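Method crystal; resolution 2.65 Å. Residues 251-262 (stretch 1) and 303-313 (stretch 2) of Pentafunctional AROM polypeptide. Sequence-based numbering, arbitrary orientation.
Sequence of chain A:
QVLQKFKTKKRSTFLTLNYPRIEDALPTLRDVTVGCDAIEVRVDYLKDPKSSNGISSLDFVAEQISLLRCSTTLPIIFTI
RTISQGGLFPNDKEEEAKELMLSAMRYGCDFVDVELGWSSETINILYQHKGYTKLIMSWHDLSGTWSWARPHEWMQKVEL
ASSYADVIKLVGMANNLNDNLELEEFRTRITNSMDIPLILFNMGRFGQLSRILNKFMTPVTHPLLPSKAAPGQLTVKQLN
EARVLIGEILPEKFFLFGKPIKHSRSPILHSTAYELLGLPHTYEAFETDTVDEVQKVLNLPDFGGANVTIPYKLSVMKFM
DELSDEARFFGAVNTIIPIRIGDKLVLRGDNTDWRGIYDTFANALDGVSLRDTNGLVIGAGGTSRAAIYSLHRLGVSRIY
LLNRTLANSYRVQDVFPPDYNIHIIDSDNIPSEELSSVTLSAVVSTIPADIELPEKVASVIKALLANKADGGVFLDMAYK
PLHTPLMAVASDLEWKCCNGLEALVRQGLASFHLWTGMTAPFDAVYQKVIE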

# COMPACT_ATOMS: atom_id res chain seq x y z
N PRO A 251 -3.35 -22.03 -6.28
CA PRO A 251 -3.09 -21.43 -7.59
C PRO A 251 -4.33 -20.90 -8.25
O PRO A 251 -5.37 -21.55 -8.21
N GLU A 252 -4.17 -19.78 -8.93
CA GLU A 252 -5.28 -19.02 -9.48
C GLU A 252 -4.89 -18.56 -10.88
O GLU A 252 -3.71 -18.27 -11.16
N LYS A 253 -5.88 -18.56 -11.77
CA LYS A 253 -5.70 -18.11 -13.14
C LYS A 253 -6.22 -16.68 -13.29
O LYS A 253 -7.37 -16.40 -12.98
N PHE A 254 -5.35 -15.79 -13.76
CA PHE A 254 -5.68 -14.40 -14.07
C PHE A 254 -5.64 -14.17 -15.58
O PHE A 254 -4.96 -14.89 -16.30
N PHE A 255 -6.39 -13.17 -16.03
CA PHE A 255 -6.61 -12.97 -17.45
C PHE A 255 -6.65 -11.49 -17.85
O PHE A 255 -6.73 -10.61 -17.01
N LEU A 256 -6.54 -11.24 -19.15
CA LEU A 256 -6.78 -9.93 -19.75
C LEU A 256 -7.82 -10.12 -20.84
O LEU A 256 -7.63 -10.93 -21.73
N PHE A 257 -8.92 -9.38 -20.77
CA PHE A 257 -9.93 -9.39 -21.81
C PHE A 257 -9.82 -8.13 -22.64
O PHE A 257 -9.51 -7.06 -22.10
N GLY A 258 -10.11 -8.24 -23.93
CA GLY A 258 -10.06 -7.12 -24.86
C GLY A 258 -9.66 -7.57 -26.25
O GLY A 258 -9.52 -8.78 -26.49
N LYS A 259 -9.46 -6.61 -27.15
CA LYS A 259 -9.13 -6.89 -28.55
C LYS A 259 -8.72 -5.61 -29.28
O LYS A 259 -9.50 -4.67 -29.33
N PRO A 260 -7.50 -5.55 -29.85
CA PRO A 260 -6.40 -6.53 -29.83
C PRO A 260 -5.59 -6.48 -28.52
O PRO A 260 -5.38 -5.40 -27.96
N ILE A 261 -5.16 -7.64 -28.03
CA ILE A 261 -4.30 -7.73 -26.84
C ILE A 261 -3.02 -8.54 -27.06
O ILE A 261 -2.12 -8.49 -26.23
N LYS A 262 -2.93 -9.29 -28.16
CA LYS A 262 -1.68 -9.78 -28.74
C LYS A 262 -0.41 -9.22 -28.08
O LYS A 262 0.33 -9.96 -27.47
N PHE A 303 -10.61 -19.26 -11.08
CA PHE A 303 -10.52 -17.89 -11.59
C PHE A 303 -10.23 -16.95 -10.43
O PHE A 303 -10.97 -16.93 -9.45
N GLY A 304 -9.15 -16.18 -10.55
CA GLY A 304 -8.69 -15.25 -9.50
C GLY A 304 -8.96 -13.78 -9.75
O GLY A 304 -8.91 -12.98 -8.82
N GLY A 305 -9.23 -13.42 -11.01
CA GLY A 305 -9.55 -12.07 -11.42
C GLY A 305 -9.21 -11.83 -12.89
O GLY A 305 -8.63 -12.68 -13.53
N ALA A 306 -9.59 -10.66 -13.42
CA ALA A 306 -9.14 -10.28 -14.76
C ALA A 306 -9.17 -8.78 -15.03
O ALA A 306 -10.04 -8.06 -14.54
N ASN A 307 -8.20 -8.32 -15.81
CA ASN A 307 -8.20 -6.98 -16.36
C ASN A 307 -9.05 -6.92 -17.63
O ASN A 307 -9.22 -7.92 -18.35
N VAL A 308 -9.60 -5.74 -17.90
CA VAL A 308 -10.41 -5.48 -19.09
C VAL A 308 -9.87 -4.22 -19.75
O VAL A 308 -9.69 -3.19 -19.10
N THR A 309 -9.58 -4.33 -21.04
CA THR A 309 -9.18 -3.18 -21.84
C THR A 309 -10.19 -3.00 -22.98
O THR A 309 -11.25 -3.63 -22.98
N ILE A 310 -9.85 -2.14 -23.93
CA ILE A 310 -10.74 -1.81 -25.06
C ILE A 310 -11.03 -3.07 -25.86
O ILE A 310 -10.10 -3.85 -26.11
N PRO A 311 -12.29 -3.27 -26.31
CA PRO A 311 -13.47 -2.42 -26.26
C PRO A 311 -14.53 -2.90 -25.26
O PRO A 311 -15.73 -2.72 -25.50
N TYR A 312 -14.10 -3.47 -24.13
CA TYR A 312 -15.00 -4.17 -23.23
C TYR A 312 -15.16 -3.58 -21.82
O TYR A 312 -15.89 -4.15 -20.99
N LYS A 313 -14.53 -2.43 -21.54
CA LYS A 313 -14.60 -1.83 -20.19
C LYS A 313 -16.02 -1.44 -19.76
O LYS A 313 -16.33 -1.46 -18.56

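Two neighbouring parallel strands, one running through Phe255 and the other through Ala306, are joined by backbone hydrogen bonds, and the side chains fill the two faces of the sheet they form. On the first strand, the odd residues carry the pairing. Lys253 O accepts from Gly304 N at 3.0 Å; Phe255 N reaches Gly305 O at 3.4 Å in a bent, weak bond, while Phe255 O accepts from Asn307 N at 3.0 Å. The ladder then tightens: Phe257 N donates to Asn307 O at 2.8 Å and Phe257 O accepts from Thr309 N at 2.9 Å. Farther along, Lys259 N gives its hydrogen to Ile310 O at 3.0 Å, and Tyr312 N closes a turn on Thr309 O at 3.1 Å.

The main-chain groups named above are paired with main chain. Phe255, Phe257, Phe303, Ala306 and Val308 share one face and make its apolar contacts; Lys253 starts on the same face, but its end leads away. Phe255 (chi1 m) sets CD2 4.0 Å from CD1 of Phe303 (chi1 t) and CB 3.9 Å from Ala306 CB. Phe257, also m, brings CE2 to 3.5 Å from Ala306 CB; the small methyl leaves space for both phenylalanines. Val308 (t) meets the edge of the Phe257 ring, CG2 to CD2 at 4.2 Å.

The other face belongs to Phe254, Leu256 and Asn307. The ring of Phe254 (m) lies over Gly304, whose CA sits 4.1 Å from the centroid of that ring in a CH-pi contact. A CB on Gly304 would collide with Phe254 CZ and with Glu252 OE1, so glycine suits this position; Gly305 has backbone angles that themselves call for glycine. Leu256 (chi1 t, chi2 p) packs CD1 3.6 Å from CB of Asn307. The buried Asn307 (m) is not left with unmet polar atoms: its OD1 and ND2 are both hydrogen-bonded elsewhere in the structure.

At Gly258, a CB would clash with Thr309 CG2 and Ile310 O, and its phi and psi also favour glycine. Its CA lies 3.7 Å from CD2 of Tyr312 (m), whose OH is hydrogen-bonded elsewhere. Thr309 (t) turns CG2 to Ile261 CG2 at 3.6 Å, an apolar use of a threonine methyl; Ile261 has chi1 p.

The long lysines lead their charged ends away: Lys259 NZ finds a partner elsewhere, and Lys253 NZ one just outside the stretches. No side-chain hydrogen bond or salt bridge links the two stretches.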

# COMPACT_ATOMS: atom_id res chain seq x y z
CB PRO A 251 -2.56 -22.59 -8.43
CG PRO A 251 -1.96 -23.52 -7.45
CD PRO A 251 -2.78 -23.40 -6.20
CB GLU A 252 -5.65 -17.85 -8.57
CG GLU A 252 -6.65 -18.22 -7.47
CD GLU A 252 -6.73 -17.19 -6.33
OE1 GLU A 252 -6.87 -15.99 -6.59
OE2 GLU A 252 -6.66 -17.60 -5.15
CB LYS A 253 -6.43 -19.03 -14.10
CG LYS A 253 -5.97 -20.47 -14.04
CD LYS A 253 -5.85 -21.07 -15.43
CE LYS A 253 -5.51 -22.55 -15.38
NZ LYS A 253 -6.75 -23.35 -15.17
CB PHE A 254 -4.73 -13.45 -13.35
CG PHE A 254 -4.91 -13.44 -11.85
CD1 PHE A 254 -4.24 -14.35 -11.04
CD2 PHE A 254 -5.78 -12.54 -11.25
CE1 PHE A 254 -4.44 -14.36 -9.67
CE2 PHE A 254 -5.97 -12.53 -9.87
CZ PHE A 254 -5.30 -13.44 -9.08
CB PHE A 255 -7.92 -13.66 -17.87
CG PHE A 255 -7.90 -15.15 -17.70
CD1 PHE A 255 -7.40 -15.96 -18.71
CD2 PHE A 255 -8.36 -15.74 -16.54
CE1 PHE A 255 -7.36 -17.35 -18.56
CE2 PHE A 255 -8.33 -17.13 -16.38
CZ PHE A 255 -7.83 -17.93 -17.39
CB LEU A 256 -5.49 -9.37 -20.35
CG LEU A 256 -5.59 -8.02 -21.08
CD1 LEU A 256 -6.10 -6.91 -20.16
CD2 LEU A 256 -4.25 -7.62 -21.70
CB PHE A 257 -11.31 -9.44 -21.19
CG PHE A 257 -11.54 -10.58 -20.23
CD1 PHE A 257 -11.07 -11.86 -20.51
CD2 PHE A 257 -12.27 -10.37 -19.06
CE1 PHE A 257 -11.32 -12.90 -19.62
CE2 PHE A 257 -12.53 -11.41 -18.18
CZ PHE A 257 -12.05 -12.67 -18.46
CB LYS A 259 -10.33 -7.51 -29.27
CG LYS A 259 -10.00 -8.16 -30.60
CD LYS A 259 -11.29 -8.55 -31.33
CE LYS A 259 -11.05 -8.96 -32.78
NZ LYS A 259 -10.57 -10.36 -32.85
CB PRO A 260 -5.53 -6.10 -31.01
CG PRO A 260 -5.76 -4.62 -31.14
CD PRO A 260 -7.18 -4.38 -30.69
CB ILE A 261 -5.09 -8.23 -25.61
CG1 ILE A 261 -5.75 -9.58 -25.88
CG2 ILE A 261 -6.17 -7.22 -25.25
CD1 ILE A 261 -6.52 -10.12 -24.69
CB LYS A 262 -1.71 -9.45 -30.26
CG LYS A 262 -0.54 -9.93 -31.14
CD LYS A 262 -0.71 -9.46 -32.61
CE LYS A 262 0.55 -9.59 -33.48
NZ LYS A 262 0.71 -10.86 -34.25
CB PHE A 303 -11.82 -17.49 -12.28
CG PHE A 303 -11.90 -16.03 -12.68
CD1 PHE A 303 -11.25 -15.57 -13.82
CD2 PHE A 303 -12.65 -15.12 -11.93
CE1 PHE A 303 -11.33 -14.23 -14.19
CE2 PHE A 303 -12.74 -13.78 -12.30
CZ PHE A 303 -12.08 -13.33 -13.43
CB ALA A 306 -9.94 -11.02 -15.82
CB ASN A 307 -6.77 -6.50 -16.68
CG ASN A 307 -6.00 -6.07 -15.44
OD1 ASN A 307 -4.93 -6.58 -15.14
ND2 ASN A 307 -6.53 -5.10 -14.74
CB VAL A 308 -11.89 -5.28 -18.73
CG1 VAL A 308 -12.75 -5.28 -19.98
CG2 VAL A 308 -12.37 -6.37 -17.79
CB THR A 309 -7.71 -3.31 -22.32
OG1 THR A 309 -7.28 -2.10 -22.94
CG2 THR A 309 -7.50 -4.47 -23.31
CB ILE A 310 -10.05 -0.76 -25.99
CG1 ILE A 310 -9.98 0.62 -25.28
CG2 ILE A 310 -10.78 -0.60 -27.32
CD1 ILE A 310 -8.77 1.45 -25.69
CB PRO A 311 -14.00 -2.58 -27.68
CG PRO A 311 -13.80 -4.06 -27.95
CD PRO A 311 -12.58 -4.47 -27.14
CB TYR A 312 -14.55 -5.63 -23.12
CG TYR A 312 -14.62 -6.45 -24.40
CD1 TYR A 312 -15.59 -6.21 -25.40
CD2 TYR A 312 -13.73 -7.51 -24.60
CE1 TYR A 312 -15.64 -6.99 -26.56
CE2 TYR A 312 -13.77 -8.29 -25.75
CZ TYR A 312 -14.73 -8.03 -26.73
OH TYR A 312 -14.78 -8.83 -27.84
CB LYS A 313 -13.65 -0.64 -20.08
CG LYS A 313 -12.20 -1.07 -20.18
CD LYS A 313 -11.27 0.03 -20.66
CE LYS A 313 -10.78 0.88 -19.52
NZ LYS A 313 -9.37 1.29 -19.80